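Holo-[acyl-carrier-protein] synthase (Thermotoga maritima, PDB 5XUM) belongs to the 4'-phosphopantetheinyl transferase superfamily as an AcpS-type enzyme, with three protein chains in its assembly. Local coordinates at residues F87-H92 with L107-D113; L143-K149 with Y162-G168; F19-L24 with F41-F46. One frame throughout, in Å; residues are numbered along the deposited sequence.

Overall arrangement
Along the chain contact 3 comes first, then contact 1, then contact 2, in series. Contact 3 lies in the helical part, where helix 20-23 packs on helix 38-56. Contact 1 closes the open end of the hairpin of strands 90-97 and 100-108. Contact 2 ties the start of helix 145-154 to the C-terminal end of the chain. Contacts 1 and 2 touch, with centres about 10 Å apart: Asn164 OD1 probably accepts from Ala91 N, and Asp113 O from Gly163 N. Contact 3 lies across the chain's centre, its centre about 26 Å from that of contact 1 and 24 Å from that of contact 2. Helix 38-56 bridges the gap, since its far end covers Phe88 and Leu107.

Contact 1: F87-H92 with L107-D113; sequences FFNYAH and LEKRKGD
Glu108 OE1 is gripped from both faces of its carboxylate. His92 NE2 donates to it at 2.7 Å with the bond in the imidazole plane, a His-carboxylate pair. Arg110 NE donates from the other face at 3.0 Å, in a salt bridge. This second bond helps fix the guanidinium, which lies flat on the Tyr90 ring with planes 14° apart. Arg110 CZ sits 3.7 Å from the Tyr90 ring centroid, a cation-pi stack. Asp113 brings its CB to the edge of the same ring and pairs with Arg110 NH1.

Asn89 holds the backbone just past the strand, at Arg110. With CG set between the backbone N and the carbonyl carbon (chi1 56°), its amide faces the chain leaving strand 100-108. OD1 takes Arg110 N on a lone pair, at 2.9 Å and nearly straight. Its ND2 gives a bond to Arg110 O. Asn89 and Tyr90 both face Glu108, a classic beta bulge; the Tyr90 N to Glu108 O bond is sound and that from Asn89 N is weak. On the other face of the sheet Leu107 CD1 lies over the Phe88 ring, 4.1 Å from its centroid.

The contact forms the open end of the antiparallel hairpin 90-97/100-108. Helix 38-56 packs on Phe88 and Leu107. Strand 2-11 flanks strand 100-108, and Ile2 of the second subunit bonds Glu108 OE2 and Arg110 NH2.

Contact 2: L143-K149 with Y162-G168; sequences LPPFTLK and YGNILIG
Tyr162 reaches from the end of its strand to the start of helix 145-154, and Pro145 lies across its ring. Its chi1 of -162° sets CG opposite the backbone N and sends the ring toward the helix. From CB the chain leads to CG, which meets Pro145 CB. That CB sits over the middle of the ring, 4.0 Å from the Tyr162 centroid and only 6° off the normal, a CH-pi contact. Further along, CD1 and CE1 pass Pro145 CA, while Leu148 CD2 comes up at the ring edge, in its plane, 4.0 Å from Tyr162 CE1. Along the other flank, over the same face, CE2 meets Pro145 CD. The same CD is 3.7 Å from Tyr162 CZ. At the tip, Tyr162 OH donates to Leu143 O at 2.7 Å, from 30° out of the carbonyl plane. This bond ties the ring to the loop just before Pro144, the N-cap of the helix.

Ile167 makes a second, apolar meeting. Its CD1 lies 3.8 Å from Pro145 CB, so this proline touches both Tyr162 and Ile167. Ile167 CG2 stands over a face of Phe146, toward the rim, 3.6 Å from Phe146 CZ.

A type II' turn from Tyr162 to Ile165 leads from strand 158-162 to strand 166-167. Strand 158-162 edges an antiparallel sheet, and strand 166-167 runs parallel to strand 76-81 in another. Leu159 packs against both Leu148 and Ile167. Asp84 bonds Phe146 N and Thr147 OG1 at the helix start.

Contact 3: F19-L24 with F41-F46; sequences FAERIL and FIAGRF
Ile42 CD1 rests against two side chains, with Ala20 CB and Leu24 CD1 each 3.6 Å from it. Beside it, Ile23 crosses Phe46 at about a right angle. Ile23 CG2 lies 3.7 Å from Phe46 CD2, and Ile23 CD1 touches the same ring carbon and Ile42 O. With chi1 at 69°, Ile23 CG1 falls between the backbone N and the carbonyl carbon, and CD1 is carried in over helix 38-56. Leu24 divides its branches: CD1 also comes to the edge of the Phe41 ring, while CD2 meets Arg45 CB at 3.9 Å.

This is apolar helix-to-helix packing within the transferase superfamily fold. The short helix 20-23 and Leu24, the first residue past it, lie against one side of the long helix 38-56.

Further out, Arg45 CD lies over a face of the Phe41 ring, toward the rim, and Phe41 CE1 lies 3.6 Å above the plane of the Arg45 guanidinium. Arg45 NH2 bonds Phe70 O, which anchors the far end of this side chain. Phe32 of helix 26-34 touches both Ala20 and Ile42. Phe65 meets the Phe46 ring and Ile23, and Lys49 NZ bonds Ile23 O.

Contact 1: F87-H92 with L107-D113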
loop_
_atom_site.group_PDB
_atom_site.type_symbol
_atom_site.label_atom_id
_atom_site.label_comp_id
_atom_site.label_asym_id
_atom_site.label_seq_id
_atom_site.Cartn_x
_atom_site.Cartn_y
_atom_site.Cartn_z
ATOM N N PHE A 87 10.697 0.644 13.656
ATOM C CA PHE A 87 11.234 1.956 13.284
ATOM C C PHE A 87 10.501 2.625 12.116
ATOM O O PHE A 87 10.986 3.612 11.555
ATOM C CB PHE A 87 12.757 1.906 13.055
ATOM C CG PHE A 87 13.179 1.099 11.857
ATOM C CD1 PHE A 87 13.530 1.732 10.667
ATOM C CD2 PHE A 87 13.250 -0.290 11.921
ATOM C CE1 PHE A 87 13.927 0.995 9.560
ATOM C CE2 PHE A 87 13.646 -1.033 10.819
ATOM C CZ PHE A 87 13.986 -0.391 9.637
ATOM N N PHE A 88 9.332 2.094 11.757
ATOM C CA PHE A 88 8.470 2.769 10.791
ATOM C C PHE A 88 8.087 4.130 11.365
ATOM O O PHE A 88 7.846 4.253 12.568
ATOM C CB PHE A 88 7.219 1.929 10.467
ATOM C CG PHE A 88 6.365 1.607 11.667
ATOM C CD1 PHE A 88 6.589 0.449 12.408
ATOM C CD2 PHE A 88 5.332 2.456 12.054
ATOM C CE1 PHE A 88 5.809 0.153 13.517
ATOM C CE2 PHE A 88 4.550 2.168 13.166
ATOM C CZ PHE A 88 4.787 1.013 13.896
ATOM N N ASN A 89 8.068 5.160 10.527
ATOM C CA ASN A 89 7.649 6.480 10.996
ATOM C C ASN A 89 6.327 6.946 10.393
ATOM O O ASN A 89 5.801 7.995 10.764
ATOM C CB ASN A 89 8.762 7.532 10.847
ATOM C CG ASN A 89 9.285 7.659 9.427
ATOM O OD1 ASN A 89 9.002 6.833 8.556
ATOM N ND2 ASN A 89 10.065 8.708 9.189
ATOM N N TYR A 90 5.788 6.146 9.478
ATOM C CA TYR A 90 4.484 6.428 8.896
ATOM C C TYR A 90 3.563 5.220 8.969
ATOM O O TYR A 90 3.955 4.099 8.638
ATOM C CB TYR A 90 4.617 6.941 7.455
ATOM C CG TYR A 90 4.925 8.417 7.387
ATOM C CD1 TYR A 90 3.911 9.350 7.173
ATOM C CD2 TYR A 90 6.226 8.886 7.562
ATOM C CE1 TYR A 90 4.185 10.705 7.124
ATOM C CE2 TYR A 90 6.511 10.239 7.514
ATOM C CZ TYR A 90 5.490 11.143 7.299
ATOM O OH TYR A 90 5.776 12.486 7.253
ATOM N N ALA A 91 2.345 5.464 9.439
ATOM C CA ALA A 91 1.287 4.469 9.405
ATOM C C ALA A 91 0.133 5.055 8.610
ATOM O O ALA A 91 -0.517 6.007 9.044
ATOM C CB ALA A 91 0.842 4.101 10.811
ATOM N N HIS A 92 -0.085 4.502 7.426
ATOM C CA HIS A 92 -1.185 4.917 6.577
ATOM C C HIS A 92 -2.316 3.965 6.807
ATOM O O HIS A 92 -2.206 2.764 6.530
ATOM C CB HIS A 92 -0.742 4.938 5.119
ATOM C CG HIS A 92 0.449 5.832 4.864
ATOM N ND1 HIS A 92 0.345 7.174 4.783
ATOM C CD2 HIS A 92 1.800 5.530 4.683
ATOM C CE1 HIS A 92 1.562 7.704 4.555
ATOM N NE2 HIS A 92 2.451 6.697 4.495
ATOM N N LEU A 107 2.424 0.245 6.755
ATOM C CA LEU A 107 3.529 0.823 7.514
ATOM C C LEU A 107 4.680 1.188 6.582
ATOM O O LEU A 107 5.081 0.394 5.727
ATOM C CB LEU A 107 3.987 -0.124 8.631
ATOM C CG LEU A 107 2.921 -0.569 9.648
ATOM C CD1 LEU A 107 3.513 -1.539 10.656
ATOM C CD2 LEU A 107 2.279 0.611 10.365
ATOM N N GLU A 108 5.196 2.400 6.750
ATOM C CA GLU A 108 6.209 2.955 5.855
ATOM C C GLU A 108 7.364 3.554 6.654
ATOM O O GLU A 108 7.155 4.170 7.701
ATOM C CB GLU A 108 5.575 4.028 4.955
ATOM C CG GLU A 108 6.525 4.704 3.968
ATOM C CD GLU A 108 5.893 5.873 3.227
ATOM O OE1 GLU A 108 5.117 6.644 3.839
ATOM O OE2 GLU A 108 6.186 6.034 2.024
ATOM N N LYS A 109 8.581 3.350 6.157
ATOM C CA LYS A 109 9.747 4.059 6.670
ATOM C C LYS A 109 10.204 5.069 5.623
ATOM O O LYS A 109 10.689 4.697 4.550
ATOM C CB LYS A 109 10.873 3.085 7.052
ATOM C CG LYS A 109 12.237 3.726 7.331
ATOM C CD LYS A 109 12.193 4.728 8.476
ATOM C CE LYS A 109 13.537 5.415 8.661
ATOM N NZ LYS A 109 13.395 6.676 9.437
ATOM N N ARG A 110 10.015 6.348 5.932
ATOM C CA ARG A 110 10.509 7.422 5.083
ATOM C C ARG A 110 11.837 7.922 5.622
ATOM O O ARG A 110 12.038 7.979 6.837
ATOM C CB ARG A 110 9.532 8.593 5.048
ATOM C CG ARG A 110 8.248 8.352 4.275
ATOM C CD ARG A 110 7.536 9.677 4.076
ATOM N NE ARG A 110 6.122 9.522 3.747
ATOM C CZ ARG A 110 5.248 10.523 3.729
ATOM N NH1 ARG A 110 5.640 11.756 4.032
ATOM N NH2 ARG A 110 3.980 10.295 3.417
ATOM N N LYS A 111 12.735 8.279 4.709
ATOM C CA LYS A 111 13.964 8.983 5.058
ATOM C C LYS A 111 13.574 10.305 5.715
ATOM O O LYS A 111 12.771 11.061 5.164
ATOM C CB LYS A 111 14.810 9.221 3.799
ATOM C CG LYS A 111 16.062 10.068 4.000
ATOM C CD LYS A 111 16.707 10.405 2.661
ATOM C CE LYS A 111 17.783 11.474 2.791
ATOM N NZ LYS A 111 19.029 10.966 3.432
ATOM N N GLY A 112 14.118 10.558 6.903
ATOM C CA GLY A 112 13.846 11.791 7.637
ATOM C C GLY A 112 12.449 11.844 8.222
ATOM O O GLY A 112 11.934 10.831 8.708
ATOM N N ASP A 113 11.842 13.032 8.167
ATOM C CA ASP A 113 10.486 13.283 8.688
ATOM C C ASP A 113 10.348 13.031 10.190
ATOM O O ASP A 113 9.264 12.712 10.687
ATOM C CB ASP A 113 9.421 12.505 7.892
ATOM C CG ASP A 113 8.748 13.352 6.826
ATOM O OD1 ASP A 113 8.344 14.495 7.132
ATOM O OD2 ASP A 113 8.603 12.866 5.684
HETATM O O HOH W 1 12.231 5.927 11.793
#

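Contact 2: L143-K149 with Y162-G168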
loop_
_atom_site.group_PDB
_atom_site.type_symbol
_atom_site.label_atom_id
_atom_site.label_comp_id
_atom_site.label_asym_id
_atom_site.label_seq_id
_atom_site.Cartn_x
_atom_site.Cartn_y
_atom_site.Cartn_z
ATOM N N LEU A 143 15.993 4.811 15.102
ATOM C CA LEU A 143 15.602 4.580 16.488
ATOM C C LEU A 143 14.083 4.635 16.630
ATOM O O LEU A 143 13.449 5.562 16.121
ATOM C CB LEU A 143 16.264 5.591 17.434
ATOM C CG LEU A 143 17.778 5.492 17.659
ATOM C CD1 LEU A 143 18.267 6.660 18.505
ATOM C CD2 LEU A 143 18.166 4.165 18.300
ATOM N N PRO A 144 13.496 3.629 17.309
ATOM C CA PRO A 144 12.063 3.616 17.611
ATOM C C PRO A 144 11.681 4.816 18.490
ATOM O O PRO A 144 12.525 5.303 19.252
ATOM C CB PRO A 144 11.878 2.295 18.367
ATOM C CG PRO A 144 13.023 1.442 17.935
ATOM C CD PRO A 144 14.163 2.401 17.779
ATOM N N PRO A 145 10.424 5.295 18.382
ATOM C CA PRO A 145 10.010 6.576 18.977
ATOM C C PRO A 145 10.260 6.729 20.482
ATOM O O PRO A 145 10.697 7.796 20.914
ATOM C CB PRO A 145 8.504 6.652 18.665
ATOM C CG PRO A 145 8.106 5.273 18.257
ATOM C CD PRO A 145 9.321 4.669 17.627
ATOM N N PHE A 146 9.990 5.688 21.264
ATOM C CA PHE A 146 10.187 5.759 22.715
ATOM C C PHE A 146 11.661 5.696 23.107
ATOM O O PHE A 146 12.074 6.340 24.073
ATOM C CB PHE A 146 9.382 4.683 23.443
ATOM C CG PHE A 146 7.911 4.977 23.509
ATOM C CD1 PHE A 146 7.393 5.765 24.531
ATOM C CD2 PHE A 146 7.043 4.472 22.546
ATOM C CE1 PHE A 146 6.036 6.041 24.594
ATOM C CE2 PHE A 146 5.688 4.748 22.602
ATOM C CZ PHE A 146 5.183 5.530 23.628
ATOM N N THR A 147 12.442 4.923 22.355
ATOM C CA THR A 147 13.892 4.877 22.527
ATOM C C THR A 147 14.488 6.254 22.237
ATOM O O THR A 147 15.306 6.759 23.012
ATOM C CB THR A 147 14.538 3.808 21.618
ATOM O OG1 THR A 147 13.929 2.537 21.872
ATOM C CG2 THR A 147 16.043 3.698 21.875
ATOM N N LEU A 148 14.061 6.861 21.131
ATOM C CA LEU A 148 14.501 8.203 20.756
ATOM C C LEU A 148 14.063 9.249 21.783
ATOM O O LEU A 148 14.856 10.107 22.172
ATOM C CB LEU A 148 13.993 8.571 19.355
ATOM C CG LEU A 148 14.355 9.948 18.785
ATOM C CD1 LEU A 148 15.857 10.098 18.574
ATOM C CD2 LEU A 148 13.601 10.214 17.489
ATOM N N LYS A 149 12.808 9.157 22.221
ATOM C CA LYS A 149 12.226 10.090 23.192
ATOM C C LYS A 149 12.989 10.096 24.521
ATOM O O LYS A 149 13.247 11.159 25.090
ATOM C CB LYS A 149 10.749 9.748 23.423
ATOM C CG LYS A 149 9.949 10.796 24.177
ATOM C CD LYS A 149 8.512 10.334 24.370
ATOM C CE LYS A 149 7.770 11.201 25.376
ATOM N NZ LYS A 149 7.505 12.575 24.867
ATOM N N TYR A 162 7.258 12.558 15.063
ATOM C CA TYR A 162 7.806 11.318 14.531
ATOM C C TYR A 162 6.928 10.859 13.364
ATOM O O TYR A 162 5.987 10.086 13.554
ATOM C CB TYR A 162 7.844 10.256 15.629
ATOM C CG TYR A 162 8.754 9.082 15.351
ATOM C CD1 TYR A 162 10.070 9.075 15.813
ATOM C CD2 TYR A 162 8.297 7.966 14.647
ATOM C CE1 TYR A 162 10.908 7.999 15.571
ATOM C CE2 TYR A 162 9.129 6.885 14.401
ATOM C CZ TYR A 162 10.433 6.909 14.865
ATOM O OH TYR A 162 11.264 5.841 14.625
ATOM N N GLY A 163 7.234 11.349 12.164
ATOM C CA GLY A 163 6.426 11.062 10.976
ATOM C C GLY A 163 4.981 11.494 11.166
ATOM O O GLY A 163 4.725 12.648 11.496
ATOM N N ASN A 164 4.042 10.567 10.970
ATOM C CA ASN A 164 2.623 10.832 11.257
ATOM C C ASN A 164 2.090 10.004 12.438
ATOM O O ASN A 164 0.878 9.904 12.648
ATOM C CB ASN A 164 1.753 10.650 10.000
ATOM C CG ASN A 164 1.492 9.186 9.661
ATOM O OD1 ASN A 164 2.146 8.283 10.184
ATOM N ND2 ASN A 164 0.526 8.949 8.781
ATOM N N ILE A 165 3.013 9.417 13.198
ATOM C CA ILE A 165 2.691 8.594 14.362
ATOM C C ILE A 165 2.491 9.481 15.587
ATOM O O ILE A 165 3.259 10.418 15.807
ATOM C CB ILE A 165 3.832 7.594 14.688
ATOM C CG1 ILE A 165 4.398 6.941 13.419
ATOM C CG2 ILE A 165 3.375 6.539 15.690
ATOM C CD1 ILE A 165 3.450 6.009 12.692
ATOM N N LEU A 166 1.464 9.184 16.379
ATOM C CA LEU A 166 1.292 9.825 17.684
ATOM C C LEU A 166 1.921 8.958 18.769
ATOM O O LEU A 166 1.786 7.734 18.751
ATOM C CB LEU A 166 -0.188 10.078 17.994
ATOM C CG LEU A 166 -1.006 10.960 17.044
ATOM C CD1 LEU A 166 -2.473 10.937 17.447
ATOM C CD2 LEU A 166 -0.485 12.393 16.997
ATOM N N ILE A 167 2.610 9.598 19.709
ATOM C CA ILE A 167 3.347 8.891 20.760
ATOM C C ILE A 167 2.754 9.179 22.138
ATOM O O ILE A 167 2.674 10.336 22.558
ATOM C CB ILE A 167 4.846 9.266 20.732
ATOM C CG1 ILE A 167 5.460 8.872 19.389
ATOM C CG2 ILE A 167 5.607 8.601 21.871
ATOM C CD1 ILE A 167 6.496 9.853 18.894
ATOM N N GLY A 168 2.337 8.119 22.826
ATOM C CA GLY A 168 1.789 8.228 24.177
ATOM C C GLY A 168 0.403 8.843 24.205
ATOM O O GLY A 168 0.052 9.559 25.144
#

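Contact 3: F19-L24 with F41-F46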
loop_
_atom_site.group_PDB
_atom_site.type_symbol
_atom_site.label_atom_id
_atom_site.label_comp_id
_atom_site.label_asym_id
_atom_site.label_seq_id
_atom_site.Cartn_x
_atom_site.Cartn_y
_atom_site.Cartn_z
ATOM N N PHE A 19 -16.499 -5.996 24.559
ATOM C CA PHE A 19 -15.078 -6.081 24.205
ATOM C C PHE A 19 -14.351 -4.745 24.374
ATOM O O PHE A 19 -13.119 -4.707 24.418
ATOM C CB PHE A 19 -14.911 -6.592 22.769
ATOM C CG PHE A 19 -14.984 -8.091 22.634
ATOM C CD1 PHE A 19 -14.638 -8.703 21.434
ATOM C CD2 PHE A 19 -15.383 -8.897 23.702
ATOM C CE1 PHE A 19 -14.702 -10.081 21.293
ATOM C CE2 PHE A 19 -15.445 -10.276 23.568
ATOM C CZ PHE A 19 -15.103 -10.869 22.362
ATOM N N ALA A 20 -15.124 -3.661 24.469
ATOM C CA ALA A 20 -14.595 -2.305 24.664
ATOM C C ALA A 20 -13.605 -2.209 25.824
ATOM O O ALA A 20 -12.587 -1.523 25.724
ATOM C CB ALA A 20 -15.735 -1.319 24.871
ATOM N N GLU A 21 -13.914 -2.902 26.918
ATOM C CA GLU A 21 -13.090 -2.875 28.125
ATOM C C GLU A 21 -11.742 -3.582 27.941
ATOM O O GLU A 21 -10.767 -3.257 28.622
ATOM C CB GLU A 21 -13.860 -3.481 29.304
ATOM C CG GLU A 21 -15.161 -2.754 29.632
ATOM C CD GLU A 21 -16.043 -3.511 30.611
ATOM O OE1 GLU A 21 -15.551 -3.898 31.694
ATOM O OE2 GLU A 21 -17.238 -3.709 30.302
ATOM N N ARG A 22 -11.692 -4.535 27.013
ATOM C CA ARG A 22 -10.490 -5.337 26.775
ATOM C C ARG A 22 -9.553 -4.762 25.707
ATOM O O ARG A 22 -8.331 -4.882 25.824
ATOM C CB ARG A 22 -10.870 -6.777 26.409
ATOM C CG ARG A 22 -11.489 -7.583 27.545
ATOM C CD ARG A 22 -10.457 -8.009 28.579
ATOM N NE ARG A 22 -9.447 -8.898 28.010
ATOM C CZ ARG A 22 -8.366 -9.330 28.657
ATOM N NH1 ARG A 22 -8.138 -8.958 29.911
ATOM N NH2 ARG A 22 -7.510 -10.137 28.046
ATOM N N ILE A 23 -10.123 -4.142 24.676
ATOM C CA ILE A 23 -9.333 -3.726 23.510
ATOM C C ILE A 23 -8.999 -2.232 23.434
ATOM O O ILE A 23 -8.014 -1.852 22.800
ATOM C CB ILE A 23 -9.970 -4.187 22.172
ATOM C CG1 ILE A 23 -11.283 -3.442 21.890
ATOM C CG2 ILE A 23 -10.164 -5.700 22.168
ATOM C CD1 ILE A 23 -11.644 -3.360 20.420
ATOM N N LEU A 24 -9.806 -1.394 24.081
ATOM C CA LEU A 24 -9.656 0.058 23.948
ATOM C C LEU A 24 -8.683 0.668 24.948
ATOM O O LEU A 24 -8.662 0.293 26.119
ATOM C CB LEU A 24 -11.010 0.766 24.059
ATOM C CG LEU A 24 -12.127 0.479 23.052
ATOM C CD1 LEU A 24 -13.291 1.411 23.340
ATOM C CD2 LEU A 24 -11.664 0.625 21.606
ATOM N N PHE A 41 -18.086 1.270 16.185
ATOM C CA PHE A 41 -16.829 1.837 16.662
ATOM C C PHE A 41 -15.896 0.751 17.184
ATOM O O PHE A 41 -14.712 0.728 16.843
ATOM C CB PHE A 41 -17.071 2.900 17.740
ATOM C CG PHE A 41 -15.816 3.586 18.204
ATOM C CD1 PHE A 41 -15.275 4.644 17.479
ATOM C CD2 PHE A 41 -15.163 3.167 19.361
ATOM C CE1 PHE A 41 -14.115 5.277 17.903
ATOM C CE2 PHE A 41 -14.000 3.793 19.789
ATOM C CZ PHE A 41 -13.475 4.850 19.060
ATOM N N ILE A 42 -16.445 -0.144 18.003
ATOM C CA ILE A 42 -15.691 -1.245 18.593
ATOM C C ILE A 42 -15.195 -2.204 17.520
ATOM O O ILE A 42 -14.030 -2.605 17.531
ATOM C CB ILE A 42 -16.532 -2.016 19.643
ATOM C CG1 ILE A 42 -16.948 -1.092 20.794
ATOM C CG2 ILE A 42 -15.779 -3.237 20.164
ATOM C CD1 ILE A 42 -15.813 -0.301 21.417
ATOM N N ALA A 43 -16.087 -2.560 16.599
ATOM C CA ALA A 43 -15.752 -3.430 15.480
ATOM C C ALA A 43 -14.620 -2.829 14.640
ATOM O O ALA A 43 -13.670 -3.525 14.280
ATOM C CB ALA A 43 -16.987 -3.687 14.627
ATOM N N GLY A 44 -14.722 -1.531 14.358
ATOM C CA GLY A 44 -13.714 -0.811 13.585
ATOM C C GLY A 44 -12.349 -0.764 14.253
ATOM O O GLY A 44 -11.326 -0.958 13.595
ATOM N N ARG A 45 -12.334 -0.508 15.560
ATOM C CA ARG A 45 -11.088 -0.455 16.326
ATOM C C ARG A 45 -10.436 -1.825 16.473
ATOM O O ARG A 45 -9.210 -1.931 16.455
ATOM C CB ARG A 45 -11.297 0.200 17.699
ATOM C CG ARG A 45 -10.860 1.657 17.769
ATOM C CD ARG A 45 -11.545 2.510 16.713
ATOM N NE ARG A 45 -10.968 3.846 16.608
ATOM C CZ ARG A 45 -11.281 4.723 15.658
ATOM N NH1 ARG A 45 -12.167 4.411 14.718
ATOM N NH2 ARG A 45 -10.705 5.918 15.645
ATOM N N PHE A 46 -11.256 -2.864 16.611
ATOM C CA PHE A 46 -10.755 -4.237 16.636
ATOM C C PHE A 46 -10.087 -4.580 15.306
ATOM O O PHE A 46 -8.989 -5.144 15.287
ATOM C CB PHE A 46 -11.881 -5.233 16.934
ATOM C CG PHE A 46 -11.395 -6.560 17.451
ATOM C CD1 PHE A 46 -11.002 -7.567 16.575
ATOM C CD2 PHE A 46 -11.320 -6.799 18.817
ATOM C CE1 PHE A 46 -10.547 -8.788 17.052
ATOM C CE2 PHE A 46 -10.868 -8.018 19.302
ATOM C CZ PHE A 46 -10.480 -9.012 18.417
#